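Local coordinates for forkhead-associated 1 (Saccharomyces cerevisiae, PDB 6C4U), which recognises, as an engineered phosphothreonine-binding domain, a phosphopeptide of the human transcription factor c-Myc, at residues F[5-10]-F[15-20]; F[59-64]-F[113-118]; F[71-74]-F[80-83]. One frame throughout, in Å; residues are numbered along the deposited sequence.

Interaction 1: residues F[5-10]-F[15-20]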
loop_
_atom_site.group_PDB
_atom_site.type_symbol
_atom_site.label_atom_id
_atom_site.label_comp_id
_atom_site.label_asym_id
_atom_site.label_seq_id
_atom_site.Cartn_x
_atom_site.Cartn_y
_atom_site.Cartn_z
ATOM N N VAL F 5 10.322 -2.865 6.753
ATOM C CA VAL F 5 10.069 -3.666 5.542
ATOM C C VAL F 5 10.109 -2.796 4.304
ATOM O O VAL F 5 10.741 -3.170 3.294
ATOM C CB VAL F 5 8.708 -4.378 5.600
ATOM C CG1 VAL F 5 8.499 -5.226 4.343
ATOM C CG2 VAL F 5 8.597 -5.219 6.873
ATOM N N PHE F 6 9.390 -1.677 4.374
ATOM C CA PHE F 6 9.294 -0.728 3.269
ATOM C C PHE F 6 8.865 0.637 3.781
ATOM O O PHE F 6 8.433 0.790 4.926
ATOM C CB PHE F 6 8.329 -1.218 2.173
ATOM C CG PHE F 6 6.865 -1.160 2.557
ATOM C CD1 PHE F 6 6.305 -2.117 3.400
ATOM C CD2 PHE F 6 6.039 -0.172 2.053
ATOM C CE1 PHE F 6 4.961 -2.048 3.765
ATOM C CE2 PHE F 6 4.699 -0.112 2.416
ATOM C CZ PHE F 6 4.168 -1.030 3.273
ATOM N N ARG F 7 8.981 1.617 2.891
ATOM C CA ARG F 7 8.755 3.011 3.215
ATOM C C ARG F 7 7.931 3.645 2.103
ATOM O O ARG F 7 8.110 3.332 0.926
ATOM C CB ARG F 7 10.103 3.684 3.357
ATOM C CG ARG F 7 10.070 5.197 3.401
ATOM C CD ARG F 7 11.499 5.747 3.591
ATOM N NE ARG F 7 12.001 5.574 4.953
ATOM C CZ ARG F 7 13.238 5.151 5.293
ATOM N NH1 ARG F 7 14.109 4.756 4.377
ATOM N NH2 ARG F 7 13.548 5.050 6.570
ATOM N N VAL F 8 7.056 4.560 2.496
ATOM C CA VAL F 8 6.077 5.150 1.584
ATOM C C VAL F 8 6.206 6.650 1.603
ATOM O O VAL F 8 6.061 7.296 2.631
ATOM C CB VAL F 8 4.632 4.769 1.978
ATOM C CG1 VAL F 8 3.616 5.485 1.157
ATOM C CG2 VAL F 8 4.426 3.285 1.817
ATOM N N ILE F 9 6.481 7.197 0.427
ATOM C CA ILE F 9 6.809 8.604 0.244
ATOM C C ILE F 9 5.793 9.225 -0.666
ATOM O O ILE F 9 5.496 8.701 -1.745
ATOM C CB ILE F 9 8.199 8.649 -0.453
ATOM C CG1 ILE F 9 9.203 7.842 0.354
ATOM C CG2 ILE F 9 8.696 10.036 -0.611
ATOM C CD1 ILE F 9 10.470 7.604 -0.392
ATOM N N SER F 10 5.303 10.436 -0.312
ATOM C CA SER F 10 4.366 11.189 -1.125
ATOM C C SER F 10 5.132 12.132 -2.052
ATOM O O SER F 10 6.045 12.809 -1.585
ATOM C CB SER F 10 3.485 11.993 -0.226
ATOM O OG SER F 10 2.428 12.669 -0.893
ATOM N N ILE F 15 1.626 14.320 2.704
ATOM C CA ILE F 15 1.530 13.250 3.699
ATOM C C ILE F 15 2.968 12.812 3.915
ATOM O O ILE F 15 3.497 11.993 3.062
ATOM C CB ILE F 15 0.696 12.042 3.226
ATOM C CG1 ILE F 15 -0.708 12.440 2.782
ATOM C CG2 ILE F 15 0.700 10.982 4.334
ATOM C CD1 ILE F 15 -1.430 11.333 2.046
ATOM N N PRO F 16 3.594 13.310 4.996
ATOM C CA PRO F 16 4.954 12.786 5.186
ATOM C C PRO F 16 5.269 11.248 5.183
ATOM O O PRO F 16 4.502 10.278 5.550
ATOM C CB PRO F 16 5.385 13.338 6.539
ATOM C CG PRO F 16 4.120 14.013 7.112
ATOM C CD PRO F 16 2.955 13.570 6.282
ATOM N N ILE F 17 6.489 11.067 4.816
ATOM C CA ILE F 17 7.124 9.754 4.817
ATOM C C ILE F 17 6.552 8.894 5.951
ATOM O O ILE F 17 6.373 9.388 7.095
ATOM C CB ILE F 17 8.580 9.963 5.002
ATOM C CG1 ILE F 17 9.197 10.521 3.706
ATOM C CG2 ILE F 17 9.350 8.629 5.285
ATOM C CD1 ILE F 17 10.543 11.193 3.908
ATOM N N ARG F 18 6.247 7.642 5.620
ATOM C CA ARG F 18 5.862 6.633 6.602
ATOM C C ARG F 18 6.594 5.324 6.403
ATOM O O ARG F 18 6.723 4.850 5.280
ATOM C CB ARG F 18 4.380 6.352 6.568
ATOM C CG ARG F 18 3.469 7.232 7.354
ATOM C CD ARG F 18 3.615 7.116 8.875
ATOM N NE ARG F 18 2.893 8.204 9.495
ATOM C CZ ARG F 18 3.387 9.414 9.810
ATOM N NH1 ARG F 18 4.653 9.744 9.554
ATOM N NH2 ARG F 18 2.585 10.316 10.369
ATOM N N ASP F 19 7.181 4.848 7.508
ATOM C CA ASP F 19 7.930 3.607 7.547
ATOM C C ASP F 19 7.059 2.523 8.128
ATOM O O ASP F 19 6.274 2.772 9.083
ATOM C CB ASP F 19 9.125 3.870 8.492
ATOM C CG ASP F 19 10.254 4.615 7.829
ATOM O OD1 ASP F 19 10.215 4.776 6.565
ATOM O OD2 ASP F 19 11.185 5.002 8.566
ATOM N N PHE F 20 7.152 1.335 7.541
ATOM C CA PHE F 20 6.329 0.187 7.928
ATOM C C PHE F 20 7.248 -0.977 8.266
ATOM O O PHE F 20 8.009 -1.460 7.400
ATOM C CB PHE F 20 5.427 -0.193 6.781
ATOM C CG PHE F 20 4.339 0.797 6.527
ATOM C CD1 PHE F 20 3.341 1.011 7.476
ATOM C CD2 PHE F 20 4.299 1.523 5.354
ATOM C CE1 PHE F 20 2.336 1.917 7.260
ATOM C CE2 PHE F 20 3.305 2.444 5.148
ATOM C CZ PHE F 20 2.322 2.644 6.080
#

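Interaction 2: residues F[59-64]-F[113-118]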
loop_
_atom_site.group_PDB
_atom_site.type_symbol
_atom_site.label_atom_id
_atom_site.label_comp_id
_atom_site.label_asym_id
_atom_site.label_seq_id
_atom_site.Cartn_x
_atom_site.Cartn_y
_atom_site.Cartn_z
ATOM N N LYS F 59 -11.382 1.755 2.930
ATOM C CA LYS F 59 -10.260 0.845 2.794
ATOM C C LYS F 59 -10.080 0.694 1.295
ATOM O O LYS F 59 -10.894 0.065 0.616
ATOM C CB LYS F 59 -10.499 -0.493 3.500
ATOM C CG LYS F 59 -10.447 -0.406 5.018
ATOM C CD LYS F 59 -9.865 -1.534 5.840
ATOM C CE LYS F 59 -10.133 -1.194 7.320
ATOM N NZ LYS F 59 -9.120 -1.565 8.374
ATOM N N HIS F 60 -9.013 1.308 0.789
ATOM C CA HIS F 60 -8.804 1.490 -0.632
ATOM C C HIS F 60 -7.867 0.458 -1.243
ATOM O O HIS F 60 -8.146 -0.085 -2.303
ATOM C CB HIS F 60 -8.281 2.899 -0.893
ATOM C CG HIS F 60 -8.432 3.326 -2.313
ATOM N ND1 HIS F 60 -9.398 4.216 -2.722
ATOM C CD2 HIS F 60 -7.761 2.952 -3.428
ATOM C CE1 HIS F 60 -9.307 4.381 -4.032
ATOM N NE2 HIS F 60 -8.323 3.621 -4.486
ATOM N N PHE F 61 -6.737 0.207 -0.598
ATOM C CA PHE F 61 -5.869 -0.893 -1.038
ATOM C C PHE F 61 -5.079 -1.426 0.138
ATOM O O PHE F 61 -5.015 -0.781 1.180
ATOM C CB PHE F 61 -4.966 -0.484 -2.229
ATOM C CG PHE F 61 -3.960 0.599 -1.915
ATOM C CD1 PHE F 61 -4.301 1.946 -2.078
ATOM C CD2 PHE F 61 -2.669 0.292 -1.486
ATOM C CE1 PHE F 61 -3.398 2.949 -1.768
ATOM C CE2 PHE F 61 -1.754 1.300 -1.196
ATOM C CZ PHE F 61 -2.119 2.615 -1.336
ATOM N N GLN F 62 -4.529 -2.624 -0.027
ATOM C CA GLN F 62 -3.709 -3.234 0.995
ATOM C C GLN F 62 -2.389 -3.605 0.384
ATOM O O GLN F 62 -2.297 -3.850 -0.830
ATOM C CB GLN F 62 -4.353 -4.523 1.535
ATOM C CG GLN F 62 -5.848 -4.442 1.791
ATOM C CD GLN F 62 -6.399 -5.607 2.536
ATOM O OE1 GLN F 62 -6.602 -5.516 3.732
ATOM N NE2 GLN F 62 -6.731 -6.666 1.814
ATOM N N ILE F 63 -1.369 -3.659 1.230
ATOM C CA ILE F 63 -0.072 -4.175 0.848
ATOM C C ILE F 63 0.168 -5.380 1.728
ATOM O O ILE F 63 -0.029 -5.321 2.935
ATOM C CB ILE F 63 1.029 -3.098 0.973
ATOM C CG1 ILE F 63 0.781 -2.023 -0.091
ATOM C CG2 ILE F 63 2.416 -3.713 0.816
ATOM C CD1 ILE F 63 1.710 -0.844 -0.048
ATOM N N LEU F 64 0.556 -6.482 1.109
ATOM C CA LEU F 64 0.713 -7.744 1.809
ATOM C C LEU F 64 2.169 -8.148 1.809
ATOM O O LEU F 64 2.822 -8.108 0.771
ATOM C CB LEU F 64 -0.088 -8.830 1.108
ATOM C CG LEU F 64 -1.588 -8.870 1.299
ATOM C CD1 LEU F 64 -2.306 -7.576 0.976
ATOM C CD2 LEU F 64 -2.089 -10.044 0.461
ATOM N N LEU F 113 -3.548 11.439 -6.030
ATOM C CA LEU F 113 -2.635 11.267 -4.901
ATOM C C LEU F 113 -1.660 10.138 -5.296
ATOM O O LEU F 113 -2.059 9.143 -5.908
ATOM C CB LEU F 113 -3.438 10.939 -3.668
ATOM C CG LEU F 113 -2.648 10.595 -2.374
ATOM C CD1 LEU F 113 -1.457 11.491 -2.037
ATOM C CD2 LEU F 113 -3.603 10.554 -1.189
ATOM N N SER F 114 -0.378 10.356 -5.009
ATOM C CA SER F 114 0.669 9.497 -5.576
ATOM C C SER F 114 1.684 9.141 -4.510
ATOM O O SER F 114 2.235 10.033 -3.844
ATOM C CB SER F 114 1.361 10.208 -6.717
ATOM O OG SER F 114 2.142 9.313 -7.476
ATOM N N LEU F 115 1.892 7.835 -4.324
ATOM C CA LEU F 115 2.768 7.304 -3.283
ATOM C C LEU F 115 3.838 6.449 -3.947
ATOM O O LEU F 115 3.577 5.813 -4.966
ATOM C CB LEU F 115 1.992 6.431 -2.318
ATOM C CG LEU F 115 0.686 6.960 -1.755
ATOM C CD1 LEU F 115 0.160 5.914 -0.739
ATOM C CD2 LEU F 115 0.795 8.371 -1.197
ATOM N N VAL F 116 5.030 6.421 -3.360
ATOM C CA VAL F 116 6.125 5.655 -3.929
ATOM C C VAL F 116 6.684 4.701 -2.892
ATOM O O VAL F 116 6.945 5.103 -1.748
ATOM C CB VAL F 116 7.229 6.586 -4.469
ATOM C CG1 VAL F 116 8.416 5.792 -4.989
ATOM C CG2 VAL F 116 6.658 7.436 -5.598
ATOM N N ILE F 117 6.873 3.445 -3.307
ATOM C CA ILE F 117 7.310 2.398 -2.391
ATOM C C ILE F 117 8.801 2.275 -2.503
ATOM O O ILE F 117 9.337 2.178 -3.632
ATOM C CB ILE F 117 6.679 1.017 -2.735
ATOM C CG1 ILE F 117 5.160 1.127 -2.897
ATOM C CG2 ILE F 117 7.005 -0.023 -1.672
ATOM C CD1 ILE F 117 4.460 1.765 -1.725
ATOM N N PHE F 118 9.458 2.290 -1.340
ATOM C CA PHE F 118 10.891 2.096 -1.276
ATOM C C PHE F 118 11.058 0.891 -0.369
ATOM O O PHE F 118 10.654 0.910 0.798
ATOM C CB PHE F 118 11.615 3.342 -0.813
ATOM C CG PHE F 118 13.064 3.136 -0.525
ATOM C CD1 PHE F 118 13.985 2.662 -1.483
ATOM C CD2 PHE F 118 13.533 3.466 0.696
ATOM C CE1 PHE F 118 15.304 2.520 -1.180
ATOM C CE2 PHE F 118 14.911 3.342 1.020
ATOM C CZ PHE F 118 15.777 2.855 0.071
#

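Interaction 3: residues F[71-74]-F[80-83]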
loop_
_atom_site.group_PDB
_atom_site.type_symbol
_atom_site.label_atom_id
_atom_site.label_comp_id
_atom_site.label_asym_id
_atom_site.label_seq_id
_atom_site.Cartn_x
_atom_site.Cartn_y
_atom_site.Cartn_z
ATOM N N LEU F 71 6.347 -7.959 -1.539
ATOM C CA LEU F 71 5.153 -7.198 -1.232
ATOM C C LEU F 71 4.169 -7.328 -2.376
ATOM O O LEU F 71 4.555 -7.368 -3.532
ATOM C CB LEU F 71 5.509 -5.748 -0.993
ATOM C CG LEU F 71 6.528 -5.489 0.118
ATOM C CD1 LEU F 71 6.969 -4.052 0.179
ATOM C CD2 LEU F 71 6.001 -5.994 1.462
ATOM N N LEU F 72 2.892 -7.364 -2.043
ATOM C CA LEU F 72 1.819 -7.469 -3.012
ATOM C C LEU F 72 0.806 -6.367 -2.788
ATOM O O LEU F 72 0.551 -5.991 -1.646
ATOM C CB LEU F 72 1.128 -8.815 -2.867
ATOM C CG LEU F 72 1.991 -10.018 -3.194
ATOM C CD1 LEU F 72 1.324 -11.249 -2.602
ATOM C CD2 LEU F 72 2.159 -10.209 -4.693
ATOM N N LEU F 73 0.203 -5.906 -3.880
ATOM C CA LEU F 73 -0.790 -4.841 -3.844
ATOM C C LEU F 73 -2.198 -5.370 -4.195
ATOM O O LEU F 73 -2.412 -5.900 -5.295
ATOM C CB LEU F 73 -0.361 -3.729 -4.805
ATOM C CG LEU F 73 -1.419 -2.667 -5.145
ATOM C CD1 LEU F 73 -1.744 -1.814 -3.943
ATOM C CD2 LEU F 73 -0.968 -1.782 -6.267
ATOM N N ASN F 74 -3.147 -5.189 -3.266
ATOM C CA ASN F 74 -4.536 -5.649 -3.419
ATOM C C ASN F 74 -5.425 -4.409 -3.573
ATOM O O ASN F 74 -5.648 -3.699 -2.588
ATOM C CB ASN F 74 -4.934 -6.519 -2.171
ATOM C CG ASN F 74 -6.261 -7.293 -2.329
ATOM O OD1 ASN F 74 -6.948 -7.616 -1.331
ATOM N ND2 ASN F 74 -6.608 -7.636 -3.569
ATOM N N GLY F 80 -10.883 2.478 -8.025
ATOM C CA GLY F 80 -9.676 1.939 -8.647
ATOM C C GLY F 80 -8.367 2.476 -8.111
ATOM O O GLY F 80 -8.314 3.525 -7.442
ATOM N N THR F 81 -7.312 1.733 -8.442
ATOM C CA THR F 81 -5.965 1.983 -7.938
ATOM C C THR F 81 -4.990 1.688 -9.066
ATOM O O THR F 81 -5.089 0.642 -9.704
ATOM C CB THR F 81 -5.673 1.071 -6.728
ATOM O OG1 THR F 81 -6.495 1.486 -5.634
ATOM C CG2 THR F 81 -4.206 1.118 -6.298
ATOM N N TRP F 82 -4.047 2.606 -9.287
ATOM C CA TRP F 82 -3.088 2.530 -10.392
ATOM C C TRP F 82 -1.705 2.203 -9.885
ATOM O O TRP F 82 -1.256 2.780 -8.902
ATOM C CB TRP F 82 -3.041 3.867 -11.117
ATOM C CG TRP F 82 -4.133 4.011 -12.087
ATOM C CD1 TRP F 82 -4.042 3.865 -13.427
ATOM C CD2 TRP F 82 -5.500 4.308 -11.800
ATOM N NE1 TRP F 82 -5.267 4.059 -14.002
ATOM C CE2 TRP F 82 -6.181 4.334 -13.025
ATOM C CE3 TRP F 82 -6.213 4.557 -10.626
ATOM C CZ2 TRP F 82 -7.539 4.591 -13.119
ATOM C CZ3 TRP F 82 -7.570 4.815 -10.718
ATOM C CH2 TRP F 82 -8.220 4.831 -11.962
ATOM N N LEU F 83 -1.029 1.288 -10.564
ATOM C CA LEU F 83 0.332 0.905 -10.214
ATOM C C LEU F 83 1.219 1.215 -11.406
ATOM O O LEU F 83 1.078 0.586 -12.464
ATOM C CB LEU F 83 0.398 -0.579 -9.870
ATOM C CG LEU F 83 1.787 -1.176 -9.674
ATOM C CD1 LEU F 83 2.607 -0.366 -8.693
ATOM C CD2 LEU F 83 1.672 -2.604 -9.164
#

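Interaction 1: residues F[5-10]-F[15-20]
Phe6 and Phe20 pair across two antiparallel strands with their rings slid well apart. The planes are only 29° from parallel, yet the centroids stand 4.9 Å from each other and overlap is slight. Over the Phe6 face comes aliphatic carbon: Phe20 CB lies 4.0 Å from the centroid of the Phe6 ring, somewhat off its normal, a CH-pi contact. Phe6 owes this placement to a chi1 of 72°, with CG held between its backbone N and carbonyl carbon. Val8 continues the apolar side, putting CG2 against the edge of the Phe20 ring, 3.6 Å from Phe20 CE2. Trp38 closes in on both rings, edge-to-face on Phe6, while Tyr48 packs on Val8 and Phe20.

On the other face of the hairpin, Arg7 and Asp19 lie alongside each other, their ends directed alike. Arg7 bends at chi3, turning its guanidinium side-on to the acid: NE pairs with OD1 in a salt bridge, and Arg7 NH2 meets Asp19 OD2 at 3.1 Å. OD1 uses its syn lone pair, although the two groups are twisted 51° apart and both acceptors are tilted from the guanidinium plane. Ile17 CG2 lies 4.0 Å from Arg7 CD, beside its aliphatic part.

Along the backbone, Val8 and Arg18 exchange two hydrogen bonds. A classic beta bulge sets Val5 and Phe6 together opposite Phe20, whose O takes a bond from Val5 N and a weak one from Phe6 N.

The hairpin is two-sided: the apolar face goes to the core, while the charged pair satisfies itself on the more exposed one.

Interaction 2: residues F[59-64]-F[113-118]
Phe61 turns the edge of its ring toward Leu115, whose CD1 lies near the ring plane, 4.1 Å from Phe61 CZ. The two side chains meet at an angle, so the leucine touches the far end of the phenyl group and does not cover its face. With chi1 at 64°, Phe61 CG sits between the backbone N and the carbonyl carbon, and the ring points to the opposite sheet. Phe40 stacks on it from a neighbouring strand, and Ile102 packs against it as well.

Two residues further along each strand, Ile63 and Ile117 reach for one another tip to tip, their CD1 methyls 4.1 Å apart. Ile117 has both torsions near -50°, a folded shape that brings its CD1 round to the isoleucine opposite. Phe6 touches both isoleucines and so fills in beside the pair.

No hydrogen bond joins the segments; the backbones are too far apart, with the CA atoms of Phe61 and Leu115 at 12.1 Å and those of Ile63 and Ile117 at 10.4 Å. All four side chains are buried, and they meet purely by apolar contact. The strands run in the same general direction but belong to different sheets, 59-64 to the mixed one and 113-118 to the antiparallel one. Such face-to-face packing of branched and aromatic side chains is the core of a beta sandwich, here that of the FHA domain.

Interaction 3: residues F[71-74]-F[80-83]
Segments 71-74 and 80-83 run in roughly opposite directions on the two sheets of the sandwich, and no backbone hydrogen bond joins them. Their nearest CA atoms, those of Leu73 and Leu83, are 8.7 Å apart. Strand 71-75 is held on one side by strand 61-66 and on the other by strand 94-96, whereas the chain at 80-83 has already crossed to the antiparallel sheet. Gly80 is a loop residue with a positive phi (85°), its carbonyl bonded to His60 NE2.

Leu73 is the middle of the contact. Chi1 of 167° carries its CG opposite the backbone N, and chi2 of 68° brings the CD2 branch to the partner segment. That methyl touches Leu83 at two points, lying 4.0 Å from Leu83 CD2 and also 4.0 Å from Leu83 CB. The two side chains pass one another, running opposite ways, so Leu73 CD2 rests alongside the start of the Leu83 side chain as well as its end. Thr81 adds its methyl more loosely, CG2 being 4.3 Å from Leu73 CD2. Leu96 packs on both leucines, and Phe61 touches Leu73.

The threonine has a divided role: CG2 turns to the leucine, while OG1 is hydrogen-bonded to the carboxylate of Asp75. Its polar atom is therefore satisfied without intruding on the apolar contact. With only apolar contacts across the segments, the gain is probably hydrophobic, from burying methyl groups, and the directional bonds are left to the neighbouring strands and to the loop at Gly80.

From the N terminus, interaction 1 closes first, a short hairpin loop of four residues between 5-10 and 15-20 at one edge of the antiparallel sheet. The chain then forms helix 24-29 and strands 34-41 and 48-49 of the mixed sheet before 59-64, which waits for 113-118 to close interaction 2 over 48 residues. Within that span lies interaction 3, with five residues between its segments. Interaction 1 precedes both in series, and none cross. Strand 4-10 pairs with 112-119 through Arg7 N to Phe118 O, and 61-66 with 71-75 through Leu64 N to Leu72 O. Phe6 packs on Leu71 across the sandwich, bringing the hairpin to interaction 3.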